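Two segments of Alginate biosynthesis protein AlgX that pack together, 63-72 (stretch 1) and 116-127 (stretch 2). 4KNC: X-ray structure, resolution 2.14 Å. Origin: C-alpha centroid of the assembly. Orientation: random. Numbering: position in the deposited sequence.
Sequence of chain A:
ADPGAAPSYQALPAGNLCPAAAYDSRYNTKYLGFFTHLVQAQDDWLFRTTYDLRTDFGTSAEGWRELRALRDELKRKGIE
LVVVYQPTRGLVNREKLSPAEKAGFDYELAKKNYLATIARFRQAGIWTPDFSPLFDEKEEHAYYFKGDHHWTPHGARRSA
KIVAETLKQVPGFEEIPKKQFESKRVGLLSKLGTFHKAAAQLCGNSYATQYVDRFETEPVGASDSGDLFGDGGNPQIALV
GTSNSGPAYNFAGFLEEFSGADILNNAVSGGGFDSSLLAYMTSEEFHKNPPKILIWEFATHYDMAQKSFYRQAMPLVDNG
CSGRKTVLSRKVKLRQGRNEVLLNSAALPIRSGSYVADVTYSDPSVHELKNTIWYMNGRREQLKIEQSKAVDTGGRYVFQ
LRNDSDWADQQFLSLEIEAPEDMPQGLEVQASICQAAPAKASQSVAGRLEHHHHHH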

# COMPACT_ATOMS: atom_id res chain seq x y z
N GLY A 63 -1.44 9.81 -12.86
CA GLY A 63 -0.99 8.73 -12.00
C GLY A 63 0.37 8.21 -12.39
O GLY A 63 1.24 8.01 -11.54
N TRP A 64 0.57 8.01 -13.69
CA TRP A 64 1.87 7.53 -14.18
C TRP A 64 2.99 8.54 -13.93
O TRP A 64 4.11 8.16 -13.56
CB TRP A 64 1.80 7.10 -15.65
CG TRP A 64 0.93 5.88 -15.82
CD1 TRP A 64 -0.26 5.80 -16.47
CD2 TRP A 64 1.18 4.57 -15.27
NE1 TRP A 64 -0.77 4.52 -16.39
CE2 TRP A 64 0.10 3.74 -15.66
CE3 TRP A 64 2.21 4.01 -14.51
CZ2 TRP A 64 0.02 2.40 -15.30
CZ3 TRP A 64 2.14 2.68 -14.17
CH2 TRP A 64 1.04 1.88 -14.56
N ARG A 65 2.67 9.83 -14.08
CA ARG A 65 3.64 10.87 -13.73
C ARG A 65 4.00 10.88 -12.25
O ARG A 65 5.16 11.03 -11.87
CB ARG A 65 3.15 12.26 -14.15
CG ARG A 65 3.20 12.51 -15.65
CD ARG A 65 3.03 13.98 -15.97
NE ARG A 65 1.82 14.53 -15.39
CZ ARG A 65 0.65 14.57 -16.01
NH1 ARG A 65 0.53 14.08 -17.25
NH2 ARG A 65 -0.41 15.10 -15.41
N GLU A 66 2.99 10.71 -11.39
CA GLU A 66 3.23 10.71 -9.95
C GLU A 66 4.07 9.49 -9.55
O GLU A 66 4.95 9.58 -8.69
CB GLU A 66 1.91 10.74 -9.19
CG GLU A 66 1.19 12.11 -9.23
CD GLU A 66 -0.21 12.06 -8.63
OE1 GLU A 66 -0.99 11.17 -9.02
OE2 GLU A 66 -0.53 12.89 -7.75
N LEU A 67 3.79 8.35 -10.19
CA LEU A 67 4.54 7.14 -9.90
C LEU A 67 6.00 7.32 -10.29
O LEU A 67 6.90 7.01 -9.50
CB LEU A 67 3.91 5.92 -10.58
CG LEU A 67 2.68 5.35 -9.85
CD1 LEU A 67 1.85 4.44 -10.74
CD2 LEU A 67 3.10 4.61 -8.60
N ARG A 68 6.24 7.85 -11.49
CA ARG A 68 7.62 8.11 -11.94
C ARG A 68 8.35 9.10 -11.02
O ARG A 68 9.50 8.89 -10.65
CB ARG A 68 7.65 8.56 -13.41
CG ARG A 68 8.87 9.39 -13.82
CD ARG A 68 10.20 8.62 -13.75
NE ARG A 68 10.39 7.63 -14.81
CZ ARG A 68 11.55 6.99 -15.03
NH1 ARG A 68 11.65 6.11 -16.01
NH2 ARG A 68 12.61 7.25 -14.26
N ALA A 69 7.67 10.18 -10.64
CA ALA A 69 8.25 11.16 -9.74
C ALA A 69 8.65 10.54 -8.40
O ALA A 69 9.74 10.81 -7.89
CB ALA A 69 7.28 12.33 -9.52
N LEU A 70 7.77 9.72 -7.84
CA LEU A 70 8.07 9.06 -6.58
C LEU A 70 9.25 8.11 -6.72
O LEU A 70 10.16 8.11 -5.88
CB LEU A 70 6.84 8.31 -6.04
CG LEU A 70 7.08 7.48 -4.77
CD1 LEU A 70 7.60 8.38 -3.65
CD2 LEU A 70 5.81 6.74 -4.35
N ARG A 71 9.23 7.30 -7.78
CA ARG A 71 10.35 6.40 -8.07
C ARG A 71 11.67 7.18 -8.12
O ARG A 71 12.68 6.74 -7.57
CB ARG A 71 10.12 5.63 -9.38
CG ARG A 71 11.27 4.71 -9.81
CD ARG A 71 12.28 5.45 -10.71
NE ARG A 71 13.42 4.61 -11.09
CZ ARG A 71 14.61 5.09 -11.42
NH1 ARG A 71 14.82 6.41 -11.41
NH2 ARG A 71 15.60 4.27 -11.75
N ASP A 72 11.65 8.34 -8.77
CA ASP A 72 12.86 9.13 -8.93
C ASP A 72 13.35 9.67 -7.60
O ASP A 72 14.52 9.56 -7.28
CB ASP A 72 12.66 10.27 -9.92
CG ASP A 72 12.64 9.79 -11.35
OD1 ASP A 72 13.17 8.69 -11.62
OD2 ASP A 72 12.09 10.52 -12.20
N ALA A 116 0.02 -4.68 -20.30
CA ALA A 116 0.28 -3.29 -20.68
C ALA A 116 0.58 -2.42 -19.45
O ALA A 116 1.48 -1.57 -19.48
CB ALA A 116 -0.91 -2.72 -21.47
N THR A 117 -0.18 -2.64 -18.37
CA THR A 117 0.04 -1.90 -17.13
C THR A 117 1.39 -2.19 -16.48
O THR A 117 2.10 -1.28 -16.02
CB THR A 117 -1.11 -2.19 -16.12
OG1 THR A 117 -2.34 -1.72 -16.67
CG2 THR A 117 -0.87 -1.51 -14.78
N ILE A 118 1.75 -3.47 -16.44
CA ILE A 118 3.09 -3.90 -16.04
C ILE A 118 4.19 -3.15 -16.82
O ILE A 118 5.17 -2.65 -16.24
CB ILE A 118 3.26 -5.42 -16.27
CG1 ILE A 118 2.31 -6.21 -15.37
CG2 ILE A 118 4.69 -5.84 -16.05
CD1 ILE A 118 2.45 -5.87 -13.89
N ALA A 119 4.00 -3.07 -18.13
CA ALA A 119 4.94 -2.33 -18.99
C ALA A 119 5.01 -0.86 -18.59
O ALA A 119 6.09 -0.28 -18.59
CB ALA A 119 4.55 -2.47 -20.45
N ARG A 120 3.86 -0.27 -18.25
CA ARG A 120 3.88 1.13 -17.82
C ARG A 120 4.63 1.34 -16.50
O ARG A 120 5.36 2.32 -16.33
CB ARG A 120 2.47 1.72 -17.78
CG ARG A 120 1.85 1.80 -19.16
CD ARG A 120 0.53 2.56 -19.18
NE ARG A 120 0.03 2.68 -20.55
CZ ARG A 120 -1.06 3.36 -20.91
NH1 ARG A 120 -1.80 3.98 -20.00
NH2 ARG A 120 -1.41 3.40 -22.19
N PHE A 121 4.44 0.41 -15.55
CA PHE A 121 5.26 0.41 -14.35
C PHE A 121 6.74 0.44 -14.73
O PHE A 121 7.51 1.26 -14.20
CB PHE A 121 4.98 -0.80 -13.45
CG PHE A 121 3.76 -0.64 -12.56
CD1 PHE A 121 3.70 0.38 -11.62
CD2 PHE A 121 2.70 -1.52 -12.65
CE1 PHE A 121 2.59 0.53 -10.80
CE2 PHE A 121 1.59 -1.39 -11.84
CZ PHE A 121 1.52 -0.36 -10.91
N ARG A 122 7.16 -0.46 -15.63
CA ARG A 122 8.58 -0.48 -16.05
C ARG A 122 9.03 0.84 -16.67
O ARG A 122 10.14 1.32 -16.41
CB ARG A 122 8.84 -1.58 -17.07
CG ARG A 122 8.57 -2.93 -16.52
CD ARG A 122 9.66 -3.90 -16.87
NE ARG A 122 9.24 -5.21 -16.39
CZ ARG A 122 8.43 -6.01 -17.07
NH1 ARG A 122 8.00 -5.64 -18.26
NH2 ARG A 122 8.08 -7.18 -16.56
N GLN A 123 8.15 1.43 -17.47
CA GLN A 123 8.47 2.68 -18.14
C GLN A 123 8.64 3.80 -17.10
O GLN A 123 9.35 4.76 -17.34
CB GLN A 123 7.36 3.03 -19.14
CG GLN A 123 7.72 4.15 -20.08
CD GLN A 123 6.59 4.49 -21.05
OE1 GLN A 123 5.45 4.04 -20.88
NE2 GLN A 123 6.90 5.28 -22.07
N ALA A 124 7.99 3.67 -15.95
CA ALA A 124 8.19 4.64 -14.88
C ALA A 124 9.50 4.42 -14.09
O ALA A 124 9.79 5.14 -13.13
CB ALA A 124 6.97 4.66 -13.93
N GLY A 125 10.30 3.43 -14.50
CA GLY A 125 11.56 3.14 -13.84
C GLY A 125 11.39 2.22 -12.63
O GLY A 125 12.20 2.21 -11.70
N ILE A 126 10.32 1.44 -12.65
CA ILE A 126 9.99 0.57 -11.53
C ILE A 126 10.20 -0.89 -11.91
O ILE A 126 9.70 -1.35 -12.94
CB ILE A 126 8.52 0.80 -11.08
CG1 ILE A 126 8.35 2.23 -10.56
CG2 ILE A 126 8.11 -0.27 -10.04
CD1 ILE A 126 6.92 2.58 -10.12
N TRP A 127 10.93 -1.62 -11.08
CA TRP A 127 11.14 -3.04 -11.30
C TRP A 127 9.83 -3.76 -11.00
O TRP A 127 9.30 -3.62 -9.90
CB TRP A 127 12.25 -3.56 -10.39
CG TRP A 127 13.61 -3.01 -10.74
CD1 TRP A 127 14.21 -1.91 -10.21
CD2 TRP A 127 14.51 -3.53 -11.73
NE1 TRP A 127 15.44 -1.72 -10.79
CE2 TRP A 127 15.65 -2.69 -11.73
CE3 TRP A 127 14.48 -4.61 -12.61
CZ2 TRP A 127 16.74 -2.90 -12.58
CZ3 TRP A 127 15.57 -4.82 -13.46
CH2 TRP A 127 16.68 -3.97 -13.43
O HOH W 1 -2.98 2.81 -17.36
O HOH W 2 8.64 8.13 -16.77
O HOH W 3 15.41 1.74 -10.98

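Two arginines of the 63-72 helix bind backbone carbonyls where the 116-123 helix ends and its chain turns away. Arg71 NE donates to Gly125 O (2.8 Å), which lies near the plane of the guanidinium, and Arg68 NH1 donates to Gln123 O (3.0 Å), also at the guanidinium edge. Carbonyls at the C-terminal end of a helix lack the amide partners available further back, so they are good acceptors for positively charged donors. Both arginines are also tied to Asp72, whose OD1 accepts from Arg71 NH1 (2.8 Å) and Arg68 NH2 (3.1 Å) in paired salt bridges that help hold the guanidinium groups in place. Water 3 accepts from Arg71 NH2 (2.7 Å) and returns a weak bond to Gly125 O (3.3 Å).

Gly125 leaves the helix with positive phi in a Schellman motif, its N bonded to Arg122 O (2.9 Å) and Ile126 N to Phe121 O (3.2 Å). A CB here would point toward the first helix and clash with Arg71 NE and Arg68 NH2; the backbone angles alone also call for glycine. The chains come close at this turn, with Arg68 CA 4.6 Å from Ala124 CA and their CB atoms 4.0 Å apart.

The helix axes cross at -42° and approach to 10.1 Å. Trp64, with the largest buried area in the contact, lays one ring face against Arg120, whose CB sits 3.5 Å from the centroid of the six-membered ring in a CH-pi contact. The edge of the same indole meets the face of Phe121, Trp64 CZ3 lying 3.8 Å from Phe121 CD1. Water 1 accepts from Trp64 NE1 (3.0 Å) and, weakly, from Arg120 NH1 (3.1 Å). Leu67 CD1 packs on Phe121 CE1 (4.0 Å), while the aliphatic part of Arg71 adds a further contact, its CG 3.9 Å from Ile126 CG1.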